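Local coordinates for protein mandelate racemase/muconate lactonizing enzyme/Enolase superfamily (Rhodobacter sphaeroides, PDB 2HZG) that is of unassigned function but belongs to the enolase superfamily and holds a sodium ion among acidic side chains in its beta/alpha-barrel domain, at residues A[136-141]-A[154-159]; A[163-168]-A[223-228]; A[181-186]-A[196-201]; A[213-218]-A[246-251]; A[314-319]-A[326-331]. All blocks are in the same frame, centred on the assembly; numbering follows the deposited sequence. Where two conformers were deposited one is given.

Interaction 1: residues A[136-141]-A[154-159]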
# COMPACT_ATOMS: atom_id res chain seq x y z
N PRO A 136 1.24 30.60 1.71
CA PRO A 136 0.45 29.55 2.37
C PRO A 136 -1.05 29.71 2.09
O PRO A 136 -1.59 30.82 2.18
CB PRO A 136 0.74 29.77 3.86
CG PRO A 136 1.03 31.27 3.97
CD PRO A 136 1.69 31.64 2.65
N TYR A 137 -1.70 28.61 1.71
CA TYR A 137 -3.15 28.63 1.65
C TYR A 137 -3.67 28.00 2.92
O TYR A 137 -3.06 27.05 3.43
CB TYR A 137 -3.67 27.98 0.37
CG TYR A 137 -3.53 26.46 0.23
CD1 TYR A 137 -4.39 25.58 0.92
CD2 TYR A 137 -2.60 25.92 -0.64
CE1 TYR A 137 -4.27 24.17 0.75
CE2 TYR A 137 -2.49 24.51 -0.83
CZ TYR A 137 -3.33 23.66 -0.12
OH TYR A 137 -3.23 22.30 -0.27
N ALA A 138 -4.74 28.55 3.48
CA ALA A 138 -5.32 28.05 4.70
C ALA A 138 -6.04 26.75 4.39
O ALA A 138 -6.96 26.73 3.57
CB ALA A 138 -6.29 29.10 5.32
N SER A 139 -5.63 25.67 5.05
CA SER A 139 -6.20 24.38 4.74
C SER A 139 -7.17 23.96 5.83
O SER A 139 -6.78 23.77 6.97
CB SER A 139 -5.11 23.31 4.51
OG SER A 139 -5.69 22.20 3.86
N LEU A 140 -8.43 23.81 5.44
CA LEU A 140 -9.53 23.71 6.39
C LEU A 140 -10.49 22.59 6.02
O LEU A 140 -10.49 22.12 4.90
CB LEU A 140 -10.31 25.05 6.43
CG LEU A 140 -9.54 26.26 6.96
CD1 LEU A 140 -10.32 27.55 6.70
CD2 LEU A 140 -9.27 26.07 8.45
N LEU A 141 -11.34 22.19 6.96
CA LEU A 141 -12.40 21.26 6.61
C LEU A 141 -13.69 22.04 6.31
O LEU A 141 -13.98 23.06 6.95
CB LEU A 141 -12.62 20.25 7.71
CG LEU A 141 -11.40 19.36 8.04
CD1 LEU A 141 -11.69 18.52 9.24
CD2 LEU A 141 -10.94 18.49 6.85
N ARG A 154 -14.26 33.27 5.95
CA ARG A 154 -14.23 34.66 6.43
C ARG A 154 -13.11 34.83 7.48
O ARG A 154 -12.34 35.77 7.38
CB ARG A 154 -15.61 35.06 7.01
CG ARG A 154 -15.81 36.55 7.35
CD ARG A 154 -17.26 36.85 7.79
NE ARG A 154 -17.42 38.20 8.36
CZ ARG A 154 -18.05 39.22 7.77
NH1 ARG A 154 -18.61 39.07 6.57
NH2 ARG A 154 -18.13 40.40 8.39
N ALA A 155 -13.02 33.90 8.43
CA ALA A 155 -11.98 33.96 9.49
C ALA A 155 -10.57 33.81 8.91
O ALA A 155 -9.67 34.55 9.30
CB ALA A 155 -12.24 32.95 10.59
N ALA A 156 -10.39 32.89 7.95
CA ALA A 156 -9.12 32.76 7.23
C ALA A 156 -8.70 34.06 6.50
O ALA A 156 -7.53 34.49 6.62
CB ALA A 156 -9.13 31.54 6.27
N ARG A 157 -9.61 34.66 5.74
CA ARG A 157 -9.32 35.94 5.07
C ARG A 157 -8.91 37.00 6.10
O ARG A 157 -7.87 37.64 5.94
CB ARG A 157 -10.48 36.43 4.17
CG ARG A 157 -10.39 37.94 3.82
CD ARG A 157 -10.84 38.34 2.40
NE ARG A 157 -12.27 38.64 2.30
CZ ARG A 157 -12.83 39.45 1.39
NH1 ARG A 157 -12.09 40.07 0.48
NH2 ARG A 157 -14.14 39.63 1.38
N ARG A 158 -9.69 37.14 7.17
CA ARG A 158 -9.38 38.12 8.22
C ARG A 158 -8.06 37.85 8.96
O ARG A 158 -7.42 38.78 9.46
CB ARG A 158 -10.55 38.23 9.20
CG ARG A 158 -11.77 38.91 8.56
CD ARG A 158 -13.06 38.72 9.35
NE ARG A 158 -13.05 39.43 10.64
CZ ARG A 158 -13.39 40.71 10.80
NH1 ARG A 158 -13.77 41.46 9.76
NH2 ARG A 158 -13.35 41.26 12.01
N ASP A 159 -7.64 36.58 9.02
CA ASP A 159 -6.31 36.23 9.55
C ASP A 159 -5.19 36.55 8.57
O ASP A 159 -4.02 36.43 8.91
CB ASP A 159 -6.24 34.74 9.93
CG ASP A 159 -7.03 34.41 11.18
OD1 ASP A 159 -7.40 35.34 11.95
OD2 ASP A 159 -7.28 33.21 11.41
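Ala138, which meets Ala156 of the helix through its CB, is paired along its backbone with the next strand: Ala138 O accepts from Lys165 N, and Ala138 N gives to Ala163 O. This is a beta-alpha-beta crossover of the barrel domain, strand 135-141 leading through helix 146-158 into parallel strand 163-167. Between strand and helix no hydrogen bond forms; 76 Å² is buried, and the contacts found are between apolar side-chain carbons. The two alanines allow a close approach, with Ala138 CA and Ala156 CA 6.6 Å apart. Strand alternation gives Ala138 and Leu140 the helix-facing side, whereas Tyr137 and Ser139 turn to the barrel interior, where Ser139 OG bonds Glu329 OE2. Val164 and Phe166 extend the same outward-facing layer, packing on Ala156 and Leu140 respectively. Leu140 carries its CG opposite the carbonyl carbon (chi1 -65°), which extends one branch to the helix. The methyl of Ala156 thus has two neighbours: Ala138 CB at 3.9 Å and Leu140 CD1 at 4.2 Å.

Interaction 2: residues A[163-168]-A[223-228]. With NA (sodium ion), chain C.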
# COMPACT_ATOMS: atom_id res chain seq x y z
N ALA A 163 -5.58 32.74 0.27
CA ALA A 163 -6.02 31.53 -0.41
C ALA A 163 -6.52 30.55 0.63
O ALA A 163 -5.99 30.50 1.75
CB ALA A 163 -4.90 30.92 -1.25
N VAL A 164 -7.59 29.82 0.31
CA VAL A 164 -8.21 28.86 1.23
C VAL A 164 -8.58 27.57 0.48
O VAL A 164 -9.02 27.63 -0.68
CB VAL A 164 -9.48 29.43 1.94
CG1 VAL A 164 -10.11 28.39 2.85
CG2 VAL A 164 -9.17 30.70 2.75
N LYS A 165 -8.40 26.43 1.15
CA LYS A 165 -8.89 25.15 0.65
C LYS A 165 -9.84 24.58 1.68
O LYS A 165 -9.56 24.65 2.87
CB LYS A 165 -7.74 24.16 0.41
CG LYS A 165 -8.19 22.85 -0.25
CD LYS A 165 -7.00 21.99 -0.60
CE LYS A 165 -6.55 21.15 0.58
NZ LYS A 165 -5.34 20.33 0.22
N PHE A 166 -10.98 24.07 1.24
CA PHE A 166 -11.83 23.28 2.11
C PHE A 166 -11.83 21.83 1.63
O PHE A 166 -11.85 21.56 0.44
CB PHE A 166 -13.26 23.81 2.12
CG PHE A 166 -13.40 25.10 2.85
CD1 PHE A 166 -13.57 25.10 4.22
CD2 PHE A 166 -13.29 26.31 2.17
CE1 PHE A 166 -13.68 26.28 4.91
CE2 PHE A 166 -13.41 27.50 2.87
CZ PHE A 166 -13.58 27.48 4.24
N GLY A 167 -11.83 20.91 2.58
CA GLY A 167 -11.79 19.50 2.25
C GLY A 167 -12.79 18.75 3.07
O GLY A 167 -13.18 19.22 4.14
N TRP A 168 -13.23 17.61 2.55
CA TRP A 168 -13.91 16.61 3.36
C TRP A 168 -15.20 17.16 4.01
O TRP A 168 -15.99 17.86 3.35
CB TRP A 168 -12.96 16.03 4.42
CG TRP A 168 -11.64 15.47 3.88
CD1 TRP A 168 -10.48 16.17 3.62
CD2 TRP A 168 -11.35 14.10 3.58
NE1 TRP A 168 -9.51 15.32 3.16
CE2 TRP A 168 -10.00 14.04 3.14
CE3 TRP A 168 -12.08 12.91 3.64
CZ2 TRP A 168 -9.38 12.84 2.75
CZ3 TRP A 168 -11.46 11.71 3.27
CH2 TRP A 168 -10.13 11.69 2.83
N VAL A 223 -13.06 28.02 -8.65
CA VAL A 223 -12.15 27.11 -7.94
C VAL A 223 -10.90 26.76 -8.78
O VAL A 223 -10.99 26.42 -9.97
CB VAL A 223 -12.89 25.85 -7.43
CG1 VAL A 223 -11.93 24.85 -6.75
CG2 VAL A 223 -14.01 26.25 -6.46
N LEU A 224 -9.74 26.87 -8.14
CA LEU A 224 -8.46 26.60 -8.81
C LEU A 224 -8.25 25.10 -9.11
O LEU A 224 -7.85 24.74 -10.22
CB LEU A 224 -7.30 27.16 -7.96
CG LEU A 224 -5.86 26.90 -8.43
CD1 LEU A 224 -5.57 27.63 -9.74
CD2 LEU A 224 -4.84 27.29 -7.34
N TRP A 225 -8.47 24.25 -8.11
CA TRP A 225 -8.29 22.83 -8.31
C TRP A 225 -9.28 22.03 -7.51
O TRP A 225 -9.83 22.49 -6.49
CB TRP A 225 -6.83 22.38 -8.05
CG TRP A 225 -6.40 22.23 -6.57
CD1 TRP A 225 -6.99 21.44 -5.60
CD2 TRP A 225 -5.27 22.85 -5.94
NE1 TRP A 225 -6.29 21.56 -4.40
CE2 TRP A 225 -5.24 22.41 -4.59
CE3 TRP A 225 -4.28 23.73 -6.38
CZ2 TRP A 225 -4.26 22.84 -3.69
CZ3 TRP A 225 -3.31 24.15 -5.50
CH2 TRP A 225 -3.30 23.70 -4.16
N LEU A 226 -9.50 20.81 -8.00
CA LEU A 226 -10.32 19.82 -7.35
C LEU A 226 -9.39 18.69 -6.99
O LEU A 226 -8.79 18.07 -7.86
CB LEU A 226 -11.41 19.33 -8.32
CG LEU A 226 -12.24 18.13 -7.83
CD1 LEU A 226 -13.04 18.51 -6.56
CD2 LEU A 226 -13.13 17.61 -8.98
N GLU A 227 -9.27 18.44 -5.70
CA GLU A 227 -8.25 17.55 -5.15
C GLU A 227 -8.84 16.18 -4.79
O GLU A 227 -9.94 16.10 -4.24
CB GLU A 227 -7.61 18.23 -3.94
CG GLU A 227 -6.62 17.41 -3.15
CD GLU A 227 -5.91 18.24 -2.09
OE1 GLU A 227 -5.79 19.48 -2.25
OE2 GLU A 227 -5.43 17.64 -1.11
N GLU A 228 -8.11 15.12 -5.14
CA GLU A 228 -8.51 13.74 -4.81
C GLU A 228 -9.96 13.40 -5.17
O GLU A 228 -10.71 12.96 -4.30
CB GLU A 228 -8.27 13.46 -3.31
CG GLU A 228 -6.80 13.35 -2.92
CD GLU A 228 -6.56 12.20 -1.94
OE1 GLU A 228 -5.94 11.17 -2.36
OE2 GLU A 228 -7.03 12.32 -0.76
NA NA C . -6.10 16.53 0.84
O HOH W 1 -5.28 18.36 2.45
O HOH W 2 -6.15 15.25 2.95
O HOH W 3 -7.88 14.44 0.09
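Lys165 NZ forms a salt bridge with Glu227, donating to OE1 at 2.7 Å from the syn side, 22° out of the carboxylate plane; its second bond, to Glu227 OE2 at 3.0 Å, is weak. The lysine chain is bent at chi3 (84°) and crosses the glutamate at about a right angle, bringing the ammonium onto the carboxylate. NZ has further partners in Tyr137 OH and the carboxylate oxygen Glu329 OE2.

A hydrogen bond from an uncharged donor comes from Trp225 NE1, which gives to Glu227 OE1 at 3.0 Å with an angle of 140° at the hydrogen, meeting the anti lone pair of OE1. Two donors therefore hold OE1 from different sides and should fix the rotation of the carboxylate.

Metal coordination falls to the other oxygen: Glu227 OE2 lies 2.3 Å from the sodium ion, and Asp199 and Glu254 complete the protein ligands. A water 2.6 Å from the sodium accepts from Lys165 NZ at 3.0 Å, linking lysine and metal by a second route.

Beyond these bonds, Lys165 CD also lies 3.9 Å from Trp225 NE1.

Strands 163-167 and 225-227 are not sheet neighbours: strand 195-199 runs between them in the parallel barrel sheet, so these side chains meet inside the barrel, while Val164 and Phe166 face helix 146-158.

Interaction 3: residues A[181-186]-A[196-201]. With NA (sodium ion), chain C.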
# COMPACT_ATOMS: atom_id res chain seq x y z
N ASP A 181 -23.97 24.60 -2.46
CA ASP A 181 -24.22 25.48 -1.31
C ASP A 181 -22.94 25.68 -0.49
O ASP A 181 -22.60 26.79 -0.10
CB ASP A 181 -25.32 24.90 -0.44
CG ASP A 181 -26.73 25.06 -1.06
OD1 ASP A 181 -26.90 25.81 -2.05
OD2 ASP A 181 -27.66 24.40 -0.56
N GLN A 182 -22.22 24.58 -0.26
CA GLN A 182 -20.96 24.59 0.49
C GLN A 182 -19.87 25.40 -0.23
O GLN A 182 -19.19 26.22 0.38
CB GLN A 182 -20.48 23.15 0.72
CG GLN A 182 -21.25 22.40 1.77
CD GLN A 182 -20.83 22.78 3.20
OE1 GLN A 182 -20.03 23.69 3.40
NE2 GLN A 182 -21.39 22.10 4.18
N ILE A 183 -19.71 25.14 -1.52
CA ILE A 183 -18.64 25.74 -2.31
C ILE A 183 -18.89 27.23 -2.51
O ILE A 183 -17.96 28.05 -2.42
CB ILE A 183 -18.47 24.97 -3.66
CG1 ILE A 183 -17.92 23.54 -3.39
CG2 ILE A 183 -17.57 25.70 -4.63
CD1 ILE A 183 -18.09 22.54 -4.56
N MET A 184 -20.14 27.59 -2.78
CA MET A 184 -20.54 29.00 -2.91
C MET A 184 -20.37 29.76 -1.60
O MET A 184 -19.95 30.92 -1.61
CB MET A 184 -21.97 29.10 -3.42
CG MET A 184 -22.15 28.65 -4.87
SD MET A 184 -21.03 29.52 -5.99
CE MET A 184 -20.79 28.23 -7.23
N ALA A 185 -20.68 29.11 -0.48
CA ALA A 185 -20.47 29.69 0.86
C ALA A 185 -18.97 29.93 1.14
O ALA A 185 -18.60 30.99 1.64
CB ALA A 185 -21.11 28.83 1.93
N ALA A 186 -18.12 28.97 0.76
CA ALA A 186 -16.66 29.17 0.80
C ALA A 186 -16.23 30.41 -0.01
O ALA A 186 -15.47 31.26 0.48
CB ALA A 186 -15.92 27.91 0.31
N LEU A 196 -9.38 29.75 -4.26
CA LEU A 196 -10.20 28.77 -3.58
C LEU A 196 -9.92 27.39 -4.16
O LEU A 196 -9.93 27.21 -5.38
CB LEU A 196 -11.70 29.11 -3.68
CG LEU A 196 -12.70 28.14 -3.04
CD1 LEU A 196 -12.50 28.00 -1.53
CD2 LEU A 196 -14.12 28.58 -3.35
N MET A 197 -9.64 26.44 -3.27
CA MET A 197 -9.40 25.07 -3.67
C MET A 197 -10.39 24.17 -2.94
O MET A 197 -10.87 24.52 -1.85
CB MET A 197 -7.96 24.66 -3.36
CG MET A 197 -6.90 25.38 -4.21
SD MET A 197 -6.55 27.10 -3.69
CE MET A 197 -5.66 26.85 -2.22
N VAL A 198 -10.70 23.03 -3.56
CA VAL A 198 -11.64 22.07 -3.00
C VAL A 198 -11.04 20.67 -3.01
O VAL A 198 -10.50 20.22 -4.02
CB VAL A 198 -13.00 22.08 -3.75
CG1 VAL A 198 -13.96 20.99 -3.21
CG2 VAL A 198 -13.64 23.48 -3.69
N ASP A 199 -11.14 20.01 -1.87
CA ASP A 199 -10.60 18.66 -1.68
C ASP A 199 -11.74 17.75 -1.27
O ASP A 199 -12.36 17.96 -0.24
CB ASP A 199 -9.51 18.74 -0.61
CG ASP A 199 -9.02 17.37 -0.13
OD1 ASP A 199 -9.34 16.31 -0.71
OD2 ASP A 199 -8.28 17.37 0.89
N VAL A 200 -12.02 16.74 -2.08
CA VAL A 200 -13.15 15.85 -1.83
C VAL A 200 -12.80 14.48 -1.23
O VAL A 200 -13.67 13.61 -1.10
CB VAL A 200 -14.09 15.71 -3.06
CG1 VAL A 200 -14.65 17.10 -3.42
CG2 VAL A 200 -13.37 15.09 -4.26
N GLY A 201 -11.53 14.30 -0.87
CA GLY A 201 -11.13 13.11 -0.13
C GLY A 201 -11.53 11.78 -0.76
O GLY A 201 -12.01 10.89 -0.07
NA NA C . -6.10 16.53 0.84
O HOH W 3 -7.88 14.44 0.09
O HOH W 2 -6.15 15.25 2.95
O HOH W 1 -5.28 18.36 2.45
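Leu196 reaches from its strand to Ala186 and Ile183 of the helix, and its contacts lie at its two methyls. CB leaves the strand on the helix side; with CG opposite the backbone N (chi1 179°), the chain is carried outward until both methyls reach Ala186. CD1 rests 3.9 Å from Ala186 CB. CD2 lies 4.1 Å from the same Ala186 CB and also approaches the backbone at Ile183 O, 4.0 Å away. Two residues on, Val198 repeats the direction, its CG2 packing on Ile183 CG1 at 4.3 Å.

The evidence for a beta-alpha-beta unit is geometric: helix 181-186 and strand 196-199 run nearly antiparallel (150°) with axes 10.0 Å apart, as expected when helix 176-190 returns the chain from strand 163-167 to parallel strand 195-199.

Asp199 belongs to the barrel interior. Its OD2 binds the sodium ion at 2.3 Å, while OD1 accepts from Gly201 N at 3.0 Å in an Asx turn, met 38° above the carboxylate plane. The strand thus separates two chemistries: the outer face meets the helix through apolar side chains, with no hydrogen bond across, and the polar side chain beyond is given to the metal, with the Asx turn helping to orient the carboxylate.

Interaction 4: residues A[213-218]-A[246-251]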
# COMPACT_ATOMS: atom_id res chain seq x y z
N ALA A 213 -20.35 16.03 -12.43
CA ALA A 213 -21.57 16.82 -12.17
C ALA A 213 -21.30 18.06 -11.28
O ALA A 213 -22.12 18.99 -11.23
CB ALA A 213 -22.65 15.93 -11.52
N ARG A 214 -20.15 18.06 -10.60
CA ARG A 214 -19.71 19.19 -9.77
C ARG A 214 -18.89 20.21 -10.54
O ARG A 214 -18.59 21.26 -10.03
CB ARG A 214 -18.85 18.73 -8.59
CG ARG A 214 -19.60 18.29 -7.37
CD ARG A 214 -20.20 16.87 -7.51
NE ARG A 214 -20.97 16.53 -6.32
CZ ARG A 214 -21.80 15.49 -6.21
NH1 ARG A 214 -21.97 14.65 -7.23
NH2 ARG A 214 -22.44 15.28 -5.07
N LEU A 215 -18.48 19.88 -11.76
CA LEU A 215 -17.58 20.78 -12.47
C LEU A 215 -18.15 22.20 -12.76
O LEU A 215 -17.42 23.19 -12.60
CB LEU A 215 -17.01 20.11 -13.74
CG LEU A 215 -16.07 18.90 -13.57
CD1 LEU A 215 -15.74 18.28 -14.92
CD2 LEU A 215 -14.78 19.30 -12.84
N PRO A 216 -19.42 22.30 -13.21
CA PRO A 216 -19.98 23.67 -13.36
C PRO A 216 -19.98 24.50 -12.08
O PRO A 216 -19.66 25.67 -12.13
CB PRO A 216 -21.42 23.41 -13.83
CG PRO A 216 -21.33 22.06 -14.52
CD PRO A 216 -20.38 21.27 -13.67
N THR A 217 -20.34 23.89 -10.96
CA THR A 217 -20.37 24.57 -9.67
C THR A 217 -18.96 25.05 -9.30
O THR A 217 -18.78 26.19 -8.89
CB THR A 217 -20.85 23.62 -8.57
OG1 THR A 217 -22.14 23.09 -8.93
CG2 THR A 217 -20.93 24.34 -7.23
N LEU A 218 -17.98 24.16 -9.43
CA LEU A 218 -16.58 24.51 -9.13
C LEU A 218 -16.13 25.68 -10.02
O LEU A 218 -15.47 26.61 -9.54
CB LEU A 218 -15.67 23.31 -9.32
CG LEU A 218 -15.85 22.15 -8.33
CD1 LEU A 218 -15.29 20.83 -8.91
CD2 LEU A 218 -15.21 22.47 -6.95
N ALA A 246 -13.45 21.42 -18.13
CA ALA A 246 -13.66 22.42 -17.08
C ALA A 246 -12.40 23.28 -16.89
O ALA A 246 -11.31 22.90 -17.30
CB ALA A 246 -14.07 21.76 -15.78
N ARG A 247 -12.55 24.45 -16.27
CA ARG A 247 -11.38 25.29 -15.98
C ARG A 247 -10.65 24.78 -14.73
O ARG A 247 -9.43 24.80 -14.68
CB ARG A 247 -11.76 26.76 -15.80
CG ARG A 247 -12.42 27.44 -17.03
CD ARG A 247 -12.43 28.98 -16.88
NE ARG A 247 -12.56 29.32 -15.46
CZ ARG A 247 -13.71 29.56 -14.83
NH1 ARG A 247 -14.86 29.54 -15.52
NH2 ARG A 247 -13.70 29.83 -13.52
N VAL A 248 -11.41 24.36 -13.72
CA VAL A 248 -10.84 23.79 -12.50
C VAL A 248 -9.91 22.64 -12.88
O VAL A 248 -10.26 21.77 -13.70
CB VAL A 248 -11.95 23.34 -11.50
CG1 VAL A 248 -12.83 22.22 -12.09
CG2 VAL A 248 -11.36 22.92 -10.14
N ARG A 249 -8.72 22.64 -12.31
CA ARG A 249 -7.75 21.60 -12.59
C ARG A 249 -7.85 20.49 -11.56
O ARG A 249 -8.45 20.68 -10.51
CB ARG A 249 -6.35 22.21 -12.67
CG ARG A 249 -6.25 23.14 -13.89
CD ARG A 249 -5.06 24.06 -13.78
NE ARG A 249 -3.82 23.34 -14.05
CZ ARG A 249 -2.60 23.86 -13.94
NH1 ARG A 249 -2.45 25.12 -13.54
NH2 ARG A 249 -1.54 23.12 -14.21
N ILE A 250 -7.29 19.32 -11.88
CA ILE A 250 -7.34 18.19 -10.95
C ILE A 250 -6.02 18.12 -10.18
O ILE A 250 -4.95 18.38 -10.73
CB ILE A 250 -7.67 16.83 -11.67
CG1 ILE A 250 -8.92 16.94 -12.58
CG2 ILE A 250 -7.85 15.68 -10.65
CD1 ILE A 250 -10.15 17.64 -11.98
N ALA A 251 -6.12 17.84 -8.89
CA ALA A 251 -4.94 17.71 -8.04
C ALA A 251 -5.00 16.41 -7.28
O ALA A 251 -6.09 15.89 -7.01
CB ALA A 251 -4.85 18.90 -7.05
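The backbones draw together at two points, Leu215 CA to Ala246 CA at 6.3 Å and Leu218 CA to Val248 CA at 6.7 Å, matching one turn of helix with a two-residue step along the loop. In the beta/alpha-barrel this sets helix 215-220, which leads into strand 225-227, against the loop entering the neighbouring parallel strand 249-252.

Leu215 does most of the touching. Its CG stands opposite the carbonyl carbon (chi1 -66°), and the side chain lies along the methyl of Ala246: CB and CD2 of Leu215 are each 3.9 Å from Ala246 CB. Continuing past it, the side chain crosses that of Val248 at about a right angle. Val248 answers with one branch alone, because chi1 of 63° sets CG1 between its backbone N and carbonyl carbon, facing the helix; CG2 is turned toward strand 225-227.

All 199 Å² of buried surface comes without a hydrogen bond between the two segments. Polar fastening is supplied next door by Asp219, whose OD2 takes the backbone N of Arg247 and whose OD1 takes that of Val248. Val248 CG1 touches both leucines, 4.1 Å from Leu218 CB and 3.6 Å from Leu215 CD2.

Interaction 5: residues A[314-319]-A[326-331]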
# COMPACT_ATOMS: atom_id res chain seq x y z
N ALA A 314 9.02 19.36 6.98
CA ALA A 314 9.50 18.23 6.19
C ALA A 314 8.93 18.27 4.79
O ALA A 314 9.65 18.07 3.82
CB ALA A 314 9.19 16.90 6.87
N SER A 315 7.64 18.58 4.67
CA SER A 315 6.99 18.55 3.37
C SER A 315 7.29 19.79 2.52
O SER A 315 7.02 19.79 1.33
CB SER A 315 5.49 18.25 3.49
OG SER A 315 5.26 16.85 3.81
N LEU A 316 7.86 20.83 3.12
CA LEU A 316 8.37 21.99 2.37
C LEU A 316 9.76 21.72 1.81
O LEU A 316 10.10 22.24 0.74
CB LEU A 316 8.40 23.25 3.24
CG LEU A 316 7.05 23.82 3.70
CD1 LEU A 316 7.23 25.06 4.58
CD2 LEU A 316 6.23 24.15 2.49
N GLN A 317 10.56 20.92 2.52
CA GLN A 317 11.95 20.65 2.09
C GLN A 317 12.07 20.27 0.60
O GLN A 317 12.89 20.84 -0.11
CB GLN A 317 12.63 19.58 2.96
CG GLN A 317 12.62 19.81 4.48
CD GLN A 317 13.41 21.04 4.92
OE1 GLN A 317 14.36 21.47 4.25
NE2 GLN A 317 13.00 21.62 6.05
N PRO A 318 11.24 19.32 0.10
CA PRO A 318 11.45 18.84 -1.28
C PRO A 318 11.23 19.86 -2.40
O PRO A 318 11.59 19.58 -3.56
CB PRO A 318 10.44 17.70 -1.41
CG PRO A 318 10.13 17.31 0.02
CD PRO A 318 10.11 18.60 0.72
N PHE A 319 10.61 20.99 -2.10
CA PHE A 319 10.44 22.02 -3.13
C PHE A 319 10.93 23.39 -2.67
O PHE A 319 10.59 24.41 -3.28
CB PHE A 319 9.02 22.03 -3.76
CG PHE A 319 7.89 22.60 -2.87
CD1 PHE A 319 7.10 23.67 -3.34
CD2 PHE A 319 7.54 22.01 -1.64
CE1 PHE A 319 6.03 24.16 -2.60
CE2 PHE A 319 6.49 22.50 -0.88
CZ PHE A 319 5.71 23.59 -1.36
N ARG A 326 5.26 28.22 -5.85
CA ARG A 326 5.17 29.18 -4.75
C ARG A 326 4.07 28.92 -3.75
O ARG A 326 4.08 29.48 -2.68
CB ARG A 326 5.02 30.60 -5.29
CG ARG A 326 6.23 31.03 -6.07
CD ARG A 326 6.45 32.55 -6.11
NE ARG A 326 7.74 32.87 -6.74
CZ ARG A 326 7.94 32.94 -8.06
NH1 ARG A 326 6.93 32.72 -8.91
NH2 ARG A 326 9.15 33.23 -8.54
N ILE A 327 3.08 28.12 -4.08
CA ILE A 327 2.06 27.92 -3.07
C ILE A 327 2.37 26.69 -2.19
O ILE A 327 3.03 25.74 -2.65
CB ILE A 327 0.65 27.89 -3.66
CG1 ILE A 327 0.26 26.50 -4.06
CG2 ILE A 327 0.52 28.89 -4.85
CD1 ILE A 327 -1.14 26.23 -3.71
N CYS A 328 1.95 26.74 -0.93
CA CYS A 328 2.07 25.61 -0.04
C CYS A 328 0.81 25.46 0.77
O CYS A 328 0.11 26.44 1.03
CB CYS A 328 3.28 25.72 0.90
SG CYS A 328 3.19 27.08 2.10
N GLU A 329 0.53 24.22 1.15
CA GLU A 329 -0.54 23.92 2.09
C GLU A 329 -0.13 24.29 3.51
O GLU A 329 0.96 23.95 3.98
CB GLU A 329 -0.95 22.45 2.02
CG GLU A 329 -2.19 22.14 2.84
CD GLU A 329 -2.78 20.76 2.58
OE1 GLU A 329 -2.06 19.89 2.04
OE2 GLU A 329 -3.98 20.54 2.94
N TYR A 330 -1.04 24.97 4.20
CA TYR A 330 -0.83 25.37 5.58
C TYR A 330 -2.02 24.93 6.44
O TYR A 330 -3.12 25.42 6.25
CB TYR A 330 -0.62 26.89 5.66
CG TYR A 330 -0.20 27.34 7.05
CD1 TYR A 330 1.15 27.37 7.41
CD2 TYR A 330 -1.16 27.65 8.01
CE1 TYR A 330 1.53 27.75 8.72
CE2 TYR A 330 -0.79 28.03 9.30
CZ TYR A 330 0.56 28.08 9.64
OH TYR A 330 0.90 28.44 10.92
N PRO A 331 -1.79 24.06 7.44
CA PRO A 331 -2.93 23.66 8.27
C PRO A 331 -3.40 24.82 9.16
O PRO A 331 -2.70 25.22 10.09
CB PRO A 331 -2.38 22.52 9.14
CG PRO A 331 -0.95 22.60 9.07
CD PRO A 331 -0.53 23.45 7.89
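Phe319 and Leu316 close over Cys328 with two different side-chain shapes. Leu316 has CG opposite the carbonyl carbon (chi1 -67°) and reaches Cys328, whose CB points toward the helix segment, through one branch, its CD2 sitting 3.7 Å from Cys328 CB. Phe319 adopts the less common setting in which CG lies between the backbone N and the carbonyl carbon (chi1 74°), which folds the ring toward the strand and presents its edge. CZ comes 3.9 Å from Cys328 CB, so the cysteine methylene is touched by both side chains.

The same edge meets a backbone oxygen: Phe319 CE1 is 3.4 Å from Ile327 O, and CZ is 3.7 Å from Ile327 O, with the oxygen near the ring plane. Ser315 O also lies in that plane at the ring edge. Such placement suits the weakly positive rim of an aromatic ring, though neither approach counts as a hydrogen bond. Cys328 likewise holds its SG between backbone N and carbonyl carbon (chi1 66°), and CB rather than sulfur makes its closest contacts here.

A backbone bond from Phe319 N to Leu316 O, 3.1 Å, keeps the two hydrophobic residues in one compact turn, while the Phe319 ring also meets that of Tyr301. The arrangement joins the end of helix 309-316 to strand 327-331, which pairs in parallel with strand 135-141, the first of the barrel: the last helix-to-strand connection of the barrel domain, as in the modified beta/alpha-barrels of the enolase superfamily.

How the interactions relate
All five contacts are largely buried and all reach the same parallel barrel sheet, but they occupy different layers. Interactions 1, 3 and 4 are apolar helix-side packing outside the strands, with interaction 4 touching the partly exposed Ala246; interactions 3 and 4 also meet directly, Ile183 CD1 lying 3.7 Å from Leu218 CD2. Interaction 2 is the polar exception, crossing the barrel interior, and shares the sodium ion and three waters with interaction 3, whose segments lie between its own in sequence. Interaction 5 packs a helix end on the strand neighbouring 135-141, and its Ile327 CD1 approaches Trp225 CH2 of interaction 2 at 3.4 Å.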